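Local coordinates for protein probable aminotransferase (Pseudomonas aeruginosa, PDB 5YKT) that belongs to the class-III aminotransferases of the pyridoxal-phosphate-dependent superfamily and binds 4'-deoxy-4'-aminopyridoxal-5'-phosphate at its pocket, at residues D259-I264 with F281-A286; T230-V235 with E400-R405; A221-E226 with H252-I257. The protein carries 1 engineered substitution. All coordinates share one frame; numbering follows the deposited sequence.

From the N terminus the chain first enters contact 3, where 221-226 meets 252-257 across a short beta-alpha-beta loop built round helix 241-251. Contact 2 opens inside that loop at 230-235 and closes far downstream at 400-405, so the two cross. Contact 1, 259-264 with 281-286, begins after contact 3 has closed and lies nested within the long loop of contact 2. Contacts 1 and 3 belong to one mixed sheet: Asp259 N sits 2.9 Å from Thr225 O, a probable backbone hydrogen bond between strands 255-259 and 220-225. Contact 2 ties the loop beyond strand 220-225 to helix 398-402, and all three reach the bound PMP.

Contact 1. Residues D259-I264 with F281-A286; sequences DETHTI and FFVLGA. Engineered in segment 281-286: Ala286 (natural residue Lys). With PMP (4'-deoxy-4'-aminopyridoxal-5'-phosphate), chain C.
Asp259 and Val283 form a parallel beta bridge, their CA atoms 4.7 Å apart, where strand 255-259 runs out beside strand 281-284. One backbone bond crosses here, from Glu260 N to Val283 O at 2.8 Å. Beyond it, 259-264 curls into a turn, and Ile264 N returns to Glu260 O. Leu284 CD1 packs against this turn: it lies 3.5 Å from Glu260 O and 3.7 Å from Ile264 CB, the side chains of Ile264 and Leu284 crossing at about a right angle. On the side of Phe282, Glu260 is bent at chi2, which lays CG and OE2 against the ring; OE2 comes 3.4 Å from Phe282 CE2, with carboxylate and ring planes 49° apart. The same carboxylate takes Thr263 OG1 on OE1 from above its plane, and it also accepts the backbone N-H groups of Tyr271 and Ser272 at the start of helix 270-275. Val283 shares a sheet face with Asp259, its CG1 near Asp259 OD1. That oxygen receives two donors: Thr261 OG1 on the syn lone pair, at 2.8 Å, and Thr261 N almost in line with the C-O bond, which makes an Asx turn. Thr261 OG1 stands anti to the carbonyl carbon (chi1 -64°), and this leaves CB and CG2 lying over one face of the PMP ring. Asp259 OD2 lies 2.7 Å from PMP N1, the pairing of aspartate and pyridine nitrogen familiar from fold type I enzymes. The engineered Ala286, lysine in the natural protein, follows the strand and packs on Leu329 of the second subunit. With OD1 gripped twice and OD2 accepting hydrogen bonds from Asn143 and His167, the Asp259 carboxylate is fixed in rotation, presenting OD2 to the ring nitrogen.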
loop_
_atom_site.group_PDB
_atom_site.type_symbol
_atom_site.label_atom_id
_atom_site.label_comp_id
_atom_site.label_asym_id
_atom_site.label_seq_id
_atom_site.Cartn_x
_atom_site.Cartn_y
_atom_site.Cartn_z
ATOM N N ASP A 259 9.758 12.096 -8.276
ATOM C CA ASP A 259 8.585 11.218 -8.294
ATOM C C ASP A 259 8.005 11.199 -9.713
ATOM O O ASP A 259 7.433 12.209 -10.173
ATOM C CB ASP A 259 7.576 11.743 -7.279
ATOM C CG ASP A 259 6.304 10.917 -7.189
ATOM O OD1 ASP A 259 6.077 9.995 -8.010
ATOM O OD2 ASP A 259 5.498 11.219 -6.278
ATOM N N GLU A 260 8.170 10.061 -10.389
ATOM C CA GLU A 260 7.789 9.890 -11.787
ATOM C C GLU A 260 6.527 9.048 -11.978
ATOM O O GLU A 260 6.261 8.546 -13.073
ATOM C CB GLU A 260 8.961 9.306 -12.576
ATOM C CG GLU A 260 10.133 10.279 -12.653
ATOM C CD GLU A 260 10.559 10.610 -14.071
ATOM O OE1 GLU A 260 9.688 10.686 -14.969
ATOM O OE2 GLU A 260 11.759 10.858 -14.264
ATOM N N THR A 261 5.727 8.952 -10.926
ATOM C CA THR A 261 4.485 8.193 -10.962
ATOM C C THR A 261 3.603 8.561 -12.163
ATOM O O THR A 261 2.997 7.664 -12.755
ATOM C CB THR A 261 3.743 8.365 -9.626
ATOM O OG1 THR A 261 4.555 7.781 -8.598
ATOM C CG2 THR A 261 2.378 7.677 -9.614
ATOM N N HIS A 262 3.528 9.848 -12.491
ATOM C CA HIS A 262 2.883 10.304 -13.728
ATOM C C HIS A 262 3.832 10.624 -14.874
ATOM O O HIS A 262 3.497 10.373 -16.050
ATOM C CB HIS A 262 2.017 11.544 -13.476
ATOM C CG HIS A 262 0.728 11.248 -12.797
ATOM N ND1 HIS A 262 -0.079 12.246 -12.297
ATOM C CD2 HIS A 262 0.065 10.088 -12.599
ATOM C CE1 HIS A 262 -1.164 11.697 -11.776
ATOM N NE2 HIS A 262 -1.095 10.387 -11.937
ATOM N N THR A 263 4.983 11.219 -14.572
ATOM C CA THR A 263 5.885 11.695 -15.613
ATOM C C THR A 263 6.600 10.559 -16.362
ATOM O O THR A 263 7.257 10.816 -17.363
ATOM C CB THR A 263 6.876 12.744 -15.097
ATOM O OG1 THR A 263 7.635 12.200 -14.026
ATOM C CG2 THR A 263 6.157 13.983 -14.644
ATOM N N ILE A 264 6.422 9.318 -15.931
ATOM C CA ILE A 264 6.773 8.133 -16.724
ATOM C C ILE A 264 6.122 8.141 -18.120
ATOM O O ILE A 264 6.614 7.499 -19.037
ATOM C CB ILE A 264 6.470 6.827 -15.953
ATOM C CG1 ILE A 264 7.113 5.598 -16.599
ATOM C CG2 ILE A 264 4.970 6.631 -15.804
ATOM C CD1 ILE A 264 8.609 5.681 -16.782
ATOM N N PHE A 281 17.141 10.043 -5.410
ATOM C CA PHE A 281 16.137 8.996 -5.276
ATOM C C PHE A 281 15.133 9.152 -6.413
ATOM O O PHE A 281 14.847 10.266 -6.833
ATOM C CB PHE A 281 15.384 9.099 -3.958
ATOM C CG PHE A 281 16.227 8.867 -2.739
ATOM C CD1 PHE A 281 16.912 9.907 -2.144
ATOM C CD2 PHE A 281 16.269 7.606 -2.156
ATOM C CE1 PHE A 281 17.671 9.679 -1.002
ATOM C CE2 PHE A 281 17.018 7.382 -0.993
ATOM C CZ PHE A 281 17.717 8.421 -0.437
ATOM N N PHE A 282 14.586 8.039 -6.853
ATOM C CA PHE A 282 13.653 7.979 -7.971
ATOM C C PHE A 282 12.487 7.115 -7.556
ATOM O O PHE A 282 12.705 6.004 -7.111
ATOM C CB PHE A 282 14.368 7.385 -9.178
ATOM C CG PHE A 282 13.530 7.258 -10.408
ATOM C CD1 PHE A 282 12.767 6.110 -10.635
ATOM C CD2 PHE A 282 13.597 8.223 -11.409
ATOM C CE1 PHE A 282 12.019 5.979 -11.788
ATOM C CE2 PHE A 282 12.874 8.069 -12.581
ATOM C CZ PHE A 282 12.085 6.950 -12.766
ATOM N N VAL A 283 11.258 7.616 -7.700
ATOM C CA VAL A 283 10.048 6.899 -7.263
ATOM C C VAL A 283 9.144 6.657 -8.474
ATOM O O VAL A 283 8.899 7.570 -9.256
ATOM C CB VAL A 283 9.294 7.680 -6.167
ATOM C CG1 VAL A 283 7.924 7.058 -5.872
ATOM C CG2 VAL A 283 10.127 7.729 -4.897
ATOM N N LEU A 284 8.649 5.431 -8.626
ATOM C CA LEU A 284 7.714 5.105 -9.696
ATOM C C LEU A 284 6.622 4.190 -9.185
ATOM O O LEU A 284 6.912 3.144 -8.648
ATOM C CB LEU A 284 8.480 4.460 -10.838
ATOM C CG LEU A 284 7.672 4.033 -12.055
ATOM C CD1 LEU A 284 6.848 5.167 -12.645
ATOM C CD2 LEU A 284 8.620 3.452 -13.091
ATOM N N GLY A 285 5.361 4.551 -9.418
ATOM C CA GLY A 285 4.192 3.799 -8.958
ATOM C C GLY A 285 3.682 2.630 -9.792
ATOM O O GLY A 285 4.431 1.978 -10.530
ATOM N N ALA A 286 2.389 2.338 -9.659
ATOM C CA ALA A 286 1.872 1.006 -10.000
ATOM C C ALA A 286 1.623 0.712 -11.467
ATOM O O ALA A 286 1.340 -0.438 -11.793
ATOM C CB ALA A 286 0.613 0.724 -9.199
HETATM N N1 PMP C . 2.987 10.495 -6.797
HETATM C C2 PMP C . 2.307 11.125 -7.779
HETATM C C2A PMP C . 2.979 12.128 -8.677
HETATM C C3 PMP C . 0.897 10.789 -8.002
HETATM O O3 PMP C . 0.172 11.391 -8.973
HETATM C C4 PMP C . 0.236 9.808 -7.134
HETATM C C4A PMP C . -1.211 9.477 -7.366
HETATM N N4A PMP C . -1.414 9.118 -8.763
HETATM C C5 PMP C . 1.084 9.194 -6.093
HETATM C C6 PMP C . 2.410 9.588 -5.977
HETATM C C5A PMP C . 0.496 8.197 -5.125
HETATM O O4P PMP C . 0.159 6.979 -5.774
HETATM P P PMP C . -0.823 5.988 -4.977
HETATM O O1P PMP C . -2.159 6.637 -4.891
HETATM O O2P PMP C . -0.119 5.770 -3.651
HETATM O O3P PMP C . -0.850 4.771 -5.853
#

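Contact 2. Residues T230-V235 with E400-R405. With PMP (4'-deoxy-4'-aminopyridoxal-5'-phosphate), chain C.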
loop_
_atom_site.group_PDB
_atom_site.type_symbol
_atom_site.label_atom_id
_atom_site.label_comp_id
_atom_site.label_asym_id
_atom_site.label_seq_id
_atom_site.Cartn_x
_atom_site.Cartn_y
_atom_site.Cartn_z
ATOM N N THR A 230 1.995 17.486 -12.451
ATOM C CA THR A 230 0.856 16.931 -13.178
ATOM C C THR A 230 -0.429 16.851 -12.371
ATOM O O THR A 230 -1.434 16.403 -12.909
ATOM C CB THR A 230 1.167 15.515 -13.722
ATOM O OG1 THR A 230 1.328 14.617 -12.613
ATOM C CG2 THR A 230 2.400 15.538 -14.593
ATOM N N ASN A 231 -0.441 17.300 -11.112
ATOM C CA ASN A 231 -1.596 17.130 -10.258
ATOM C C ASN A 231 -2.305 18.444 -9.907
ATOM O O ASN A 231 -3.028 18.520 -8.928
ATOM C CB ASN A 231 -1.165 16.365 -9.018
ATOM C CG ASN A 231 -1.017 14.883 -9.304
ATOM O OD1 ASN A 231 -1.993 14.239 -9.649
ATOM N ND2 ASN A 231 0.172 14.335 -9.154
ATOM N N VAL A 232 -2.100 19.468 -10.719
ATOM C CA VAL A 232 -2.838 20.726 -10.614
ATOM C C VAL A 232 -2.952 21.308 -12.025
ATOM O O VAL A 232 -2.609 22.461 -12.299
ATOM C CB VAL A 232 -2.146 21.686 -9.611
ATOM C CG1 VAL A 232 -0.731 22.055 -10.046
ATOM C CG2 VAL A 232 -3.009 22.915 -9.342
ATOM N N GLY A 233 -3.397 20.468 -12.951
ATOM C CA GLY A 233 -3.035 20.672 -14.347
ATOM C C GLY A 233 -1.541 20.437 -14.460
ATOM O O GLY A 233 -0.903 19.936 -13.523
ATOM N N MET A 234 -0.964 20.835 -15.583
ATOM C CA MET A 234 0.449 20.622 -15.840
ATOM C C MET A 234 1.245 21.903 -15.638
ATOM O O MET A 234 0.912 22.936 -16.218
ATOM C CB MET A 234 0.643 20.098 -17.254
ATOM C CG MET A 234 0.303 18.636 -17.376
ATOM S SD MET A 234 0.453 18.085 -19.092
ATOM C CE MET A 234 0.057 16.361 -18.836
ATOM N N VAL A 235 2.323 21.810 -14.865
ATOM C CA VAL A 235 3.242 22.930 -14.659
ATOM C C VAL A 235 4.631 22.506 -15.128
ATOM O O VAL A 235 5.329 21.745 -14.443
ATOM C CB VAL A 235 3.306 23.380 -13.182
ATOM C CG1 VAL A 235 4.122 24.660 -13.067
ATOM C CG2 VAL A 235 1.904 23.580 -12.626
ATOM N N GLU A 400 -0.499 29.308 -9.316
ATOM C CA GLU A 400 -1.170 29.900 -10.487
ATOM C C GLU A 400 -2.152 28.927 -11.125
ATOM O O GLU A 400 -3.281 29.287 -11.483
ATOM C CB GLU A 400 -0.166 30.338 -11.557
ATOM C CG GLU A 400 0.584 31.614 -11.256
ATOM C CD GLU A 400 1.439 32.084 -12.425
ATOM O OE1 GLU A 400 1.393 31.486 -13.533
ATOM O OE2 GLU A 400 2.171 33.069 -12.225
ATOM N N ALA A 401 -1.696 27.692 -11.292
ATOM C CA ALA A 401 -2.487 26.659 -11.945
ATOM C C ALA A 401 -3.772 26.351 -11.187
ATOM O O ALA A 401 -4.817 26.126 -11.806
ATOM C CB ALA A 401 -1.662 25.394 -12.126
ATOM N N HIS A 402 -3.704 26.356 -9.853
ATOM C CA HIS A 402 -4.859 26.046 -9.015
ATOM C C HIS A 402 -6.058 26.954 -9.294
ATOM O O HIS A 402 -7.199 26.498 -9.256
ATOM C CB HIS A 402 -4.468 26.136 -7.540
ATOM C CG HIS A 402 -5.562 25.750 -6.594
ATOM N ND1 HIS A 402 -5.799 24.447 -6.212
ATOM C CD2 HIS A 402 -6.495 26.502 -5.967
ATOM C CE1 HIS A 402 -6.828 24.414 -5.386
ATOM N NE2 HIS A 402 -7.270 25.648 -5.222
ATOM N N HIS A 403 -5.776 28.220 -9.579
ATOM C CA HIS A 403 -6.820 29.198 -9.904
ATOM C C HIS A 403 -7.527 28.946 -11.241
ATOM O O HIS A 403 -8.602 29.482 -11.473
ATOM C CB HIS A 403 -6.247 30.620 -9.902
ATOM C CG HIS A 403 -5.806 31.088 -8.551
ATOM N ND1 HIS A 403 -6.697 31.291 -7.520
ATOM C CD2 HIS A 403 -4.583 31.406 -8.062
ATOM C CE1 HIS A 403 -6.044 31.710 -6.452
ATOM N NE2 HIS A 403 -4.761 31.794 -6.755
ATOM N N ALA A 404 -6.913 28.146 -12.114
ATOM C CA ALA A 404 -7.472 27.804 -13.428
ATOM C C ALA A 404 -8.222 26.464 -13.471
ATOM O O ALA A 404 -8.433 25.897 -14.540
ATOM C CB ALA A 404 -6.344 27.787 -14.434
ATOM N N ARG A 405 -8.600 25.948 -12.301
ATOM C CA ARG A 405 -9.371 24.723 -12.199
ATOM C C ARG A 405 -10.794 25.103 -11.806
ATOM O O ARG A 405 -11.015 26.110 -11.139
ATOM C CB ARG A 405 -8.719 23.770 -11.184
ATOM C CG ARG A 405 -7.318 23.276 -11.601
ATOM C CD ARG A 405 -7.340 22.345 -12.822
ATOM N NE ARG A 405 -8.187 21.171 -12.589
ATOM C CZ ARG A 405 -7.787 19.976 -12.143
ATOM N NH1 ARG A 405 -6.514 19.715 -11.881
ATOM N NH2 ARG A 405 -8.694 19.021 -11.952
HETATM N N1 PMP C . 2.987 10.495 -6.797
HETATM C C2 PMP C . 2.307 11.125 -7.779
HETATM C C2A PMP C . 2.979 12.128 -8.677
HETATM C C3 PMP C . 0.897 10.789 -8.002
HETATM O O3 PMP C . 0.172 11.391 -8.973
HETATM C C4 PMP C . 0.236 9.808 -7.134
HETATM C C4A PMP C . -1.211 9.477 -7.366
HETATM N N4A PMP C . -1.414 9.118 -8.763
HETATM C C5 PMP C . 1.084 9.194 -6.093
HETATM C C6 PMP C . 2.410 9.588 -5.977
HETATM C C5A PMP C . 0.496 8.197 -5.125
HETATM O O4P PMP C . 0.159 6.979 -5.774
HETATM P P PMP C . -0.823 5.988 -4.977
HETATM O O1P PMP C . -2.159 6.637 -4.891
HETATM O O2P PMP C . -0.119 5.770 -3.651
HETATM O O3P PMP C . -0.850 4.771 -5.853
#
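The loop that carries Asn231 into the PMP pocket leans, through Val232, Gly233 and Val235, on Ala401 and His402 of helix 398-402 and on Arg405 in the turn that follows. Asn231 itself turns from the helix to the ligand, its ND2 donating to PMP O3 at 2.9 Å with an N-H...O angle of 157°, while its OD1 is bonded to His428 NE2. The next residue does most of the packing. Val232 CG1 lies between the backbone N and the carbonyl carbon (chi1 61°), which leaves CG2 anti to the N and aimed at His402, 3.5 Å from His402 N and 4.0 Å from His402 CB; it also approaches the edge of the imidazole, near the ring plane. Ala401 CB lies against Val232 O (3.1 Å) and against Val235 CG2 (4.0 Å). Val232 O is buried here and finds no hydrogen-bonding partner in the model. Gly233 turns the chain at positive phi (67°), and its N lies 3.4 Å from Arg405 NH1, at the edge of the guanidinium. Both atoms are donors, so this approach is packing and not a bond. The guanidinium of Arg405, whose chain is bent at chi2 and chi3, is held from outside the contact: NE makes a salt bridge to Glu410 and NH2 a hydrogen bond to Phe427 O. Between His402 and Arg405 the chain makes a type I beta turn, closed by a weak backbone bond, before helix 407-418 begins with Glu410 in its first turn. Strand 385-389 backs the region, Leu389 touching Ala404 and Arg405, while Met234 of the loop packs on that strand and on strand 378-382.

Contact 3. Residues A221-E226 with H252-I257. With PMP (4'-deoxy-4'-aminopyridoxal-5'-phosphate), chain C.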
loop_
_atom_site.group_PDB
_atom_site.type_symbol
_atom_site.label_atom_id
_atom_site.label_comp_id
_atom_site.label_asym_id
_atom_site.label_seq_id
_atom_site.Cartn_x
_atom_site.Cartn_y
_atom_site.Cartn_z
ATOM N N ALA A 221 15.895 17.592 5.064
ATOM C CA ALA A 221 16.403 16.271 4.716
ATOM C C ALA A 221 16.309 15.977 3.217
ATOM O O ALA A 221 17.177 15.307 2.662
ATOM C CB ALA A 221 15.657 15.242 5.503
ATOM N N ALA A 222 15.256 16.473 2.566
ATOM C CA ALA A 222 15.025 16.155 1.172
ATOM C C ALA A 222 14.071 17.150 0.526
ATOM O O ALA A 222 13.244 17.765 1.220
ATOM C CB ALA A 222 14.446 14.755 1.049
ATOM N N VAL A 223 14.206 17.279 -0.794
ATOM C CA VAL A 223 13.217 17.914 -1.636
ATOM C C VAL A 223 12.497 16.805 -2.385
ATOM O O VAL A 223 13.147 15.959 -3.030
ATOM C CB VAL A 223 13.868 18.875 -2.665
ATOM C CG1 VAL A 223 12.809 19.413 -3.624
ATOM C CG2 VAL A 223 14.581 20.029 -1.962
ATOM N N LEU A 224 11.169 16.789 -2.293
ATOM C CA LEU A 224 10.352 15.788 -2.976
ATOM C C LEU A 224 9.554 16.509 -4.052
ATOM O O LEU A 224 8.876 17.474 -3.754
ATOM C CB LEU A 224 9.395 15.111 -1.994
ATOM C CG LEU A 224 8.317 14.175 -2.569
ATOM C CD1 LEU A 224 8.958 13.030 -3.346
ATOM C CD2 LEU A 224 7.448 13.589 -1.466
ATOM N N THR A 225 9.623 16.030 -5.294
ATOM C CA THR A 225 8.920 16.704 -6.391
ATOM C C THR A 225 8.724 15.820 -7.601
ATOM O O THR A 225 9.544 14.946 -7.892
ATOM C CB THR A 225 9.700 17.958 -6.845
ATOM O OG1 THR A 225 8.920 18.709 -7.788
ATOM C CG2 THR A 225 11.086 17.629 -7.447
ATOM N N GLU A 226 7.635 16.060 -8.335
ATOM C CA GLU A 226 7.586 15.594 -9.713
ATOM C C GLU A 226 8.547 16.479 -10.520
ATOM O O GLU A 226 8.742 17.639 -10.181
ATOM C CB GLU A 226 6.204 15.757 -10.302
ATOM C CG GLU A 226 5.112 14.924 -9.669
ATOM C CD GLU A 226 3.832 15.076 -10.446
ATOM O OE1 GLU A 226 3.632 14.276 -11.381
ATOM O OE2 GLU A 226 3.064 16.032 -10.161
ATOM N N HIS A 252 23.665 22.208 -0.467
ATOM C CA HIS A 252 23.127 22.087 0.888
ATOM C C HIS A 252 23.106 20.644 1.418
ATOM O O HIS A 252 22.603 20.390 2.534
ATOM C CB HIS A 252 21.730 22.712 0.937
ATOM C CG HIS A 252 21.723 24.191 0.735
ATOM N ND1 HIS A 252 21.890 25.071 1.778
ATOM C CD2 HIS A 252 21.592 24.951 -0.379
ATOM C CE1 HIS A 252 21.820 26.310 1.320
ATOM N NE2 HIS A 252 21.640 26.267 0.016
ATOM N N ASP A 253 23.664 19.696 0.645
ATOM C CA ASP A 253 23.658 18.278 0.984
ATOM C C ASP A 253 22.239 17.793 1.321
ATOM O O ASP A 253 21.998 17.157 2.346
ATOM C CB ASP A 253 24.669 17.966 2.104
ATOM C CG ASP A 253 24.861 16.485 2.330
ATOM O OD1 ASP A 253 24.966 15.748 1.310
ATOM O OD2 ASP A 253 24.891 16.044 3.511
ATOM N N VAL A 254 21.316 18.118 0.413
ATOM C CA VAL A 254 19.914 17.770 0.524
ATOM C C VAL A 254 19.581 16.754 -0.559
ATOM O O VAL A 254 19.970 16.939 -1.712
ATOM C CB VAL A 254 19.035 19.033 0.374
ATOM C CG1 VAL A 254 17.543 18.679 0.286
ATOM C CG2 VAL A 254 19.269 19.962 1.558
ATOM N N ALA A 255 18.886 15.678 -0.172
ATOM C CA ALA A 255 18.463 14.637 -1.125
ATOM C C ALA A 255 17.428 15.189 -2.098
ATOM O O ALA A 255 16.475 15.845 -1.678
ATOM C CB ALA A 255 17.872 13.461 -0.380
ATOM N N LEU A 256 17.603 14.902 -3.379
ATOM C CA LEU A 256 16.628 15.237 -4.395
ATOM C C LEU A 256 15.855 13.977 -4.802
ATOM O O LEU A 256 16.434 13.065 -5.425
ATOM C CB LEU A 256 17.340 15.851 -5.603
ATOM C CG LEU A 256 16.474 16.173 -6.817
ATOM C CD1 LEU A 256 15.381 17.160 -6.448
ATOM C CD2 LEU A 256 17.323 16.691 -7.969
ATOM N N ILE A 257 14.558 13.950 -4.474
ATOM C CA ILE A 257 13.683 12.813 -4.752
ATOM C C ILE A 257 12.777 13.202 -5.919
ATOM O O ILE A 257 11.973 14.145 -5.810
ATOM C CB ILE A 257 12.791 12.439 -3.555
ATOM C CG1 ILE A 257 13.602 12.262 -2.256
ATOM C CG2 ILE A 257 11.994 11.167 -3.871
ATOM C CD1 ILE A 257 12.736 12.377 -1.015
HETATM N N1 PMP C . 2.987 10.495 -6.797
HETATM C C2 PMP C . 2.307 11.125 -7.779
HETATM C C2A PMP C . 2.979 12.128 -8.677
HETATM C C3 PMP C . 0.897 10.789 -8.002
HETATM O O3 PMP C . 0.172 11.391 -8.973
HETATM C C4 PMP C . 0.236 9.808 -7.134
HETATM C C4A PMP C . -1.211 9.477 -7.366
HETATM N N4A PMP C . -1.414 9.118 -8.763
HETATM C C5 PMP C . 1.084 9.194 -6.093
HETATM C C6 PMP C . 2.410 9.588 -5.977
HETATM C C5A PMP C . 0.496 8.197 -5.125
HETATM O O4P PMP C . 0.159 6.979 -5.774
HETATM P P PMP C . -0.823 5.988 -4.977
HETATM O O1P PMP C . -2.159 6.637 -4.891
HETATM O O2P PMP C . -0.119 5.770 -3.651
HETATM O O3P PMP C . -0.850 4.771 -5.853
HETATM O O HOH W 1 19.789 14.678 2.834
#
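Ala222, Val223 and Leu224 pair in parallel with Ala255, Leu256 and Ile257, the strand axes 4.7 Å apart at closest approach and 21° from parallel. The central bonds, Val223 N to Ala255 O and Ile257 N to Val223 O, are both 2.8 Å; Thr225 N to Ile257 O extends the ladder, and Ala255 N to Ala221 O begins it weakly. A water donates to Ala221 O at 2.7 Å and accepts from Ala255 N, sharing that N-H with the weak strand bond. On the face of Ala222 and Leu224, toward helix 139-154, Ile257 spreads its branches: CD1 lies 3.6 Å from Ala222 CB, and CG2 meets Leu224 CD1 obliquely at the same distance. With chi1 at -51° Ile257 CG1 is anti to the carbonyl carbon, leaving CG2 anti to the backbone N. On the other face, that of Val223 and Leu256, lies helix 241-251; the side chains of Val254 and Val223 cross at about a right angle, CG1 of the first 4.0 Å from CG2 of the second. This is the pairing of a beta-alpha-beta crossover, helix 241-251 ending in a Schellman motif at Asp253. Thr225 OG1 donates to Glu226 O at 2.6 Å, and Glu226 OE1 lies near PMP C2A. Apolar side chains line both faces, four backbone bonds (one weak) join the strands, and the Glu226 carboxylate lies at the strand end nearest the ligand.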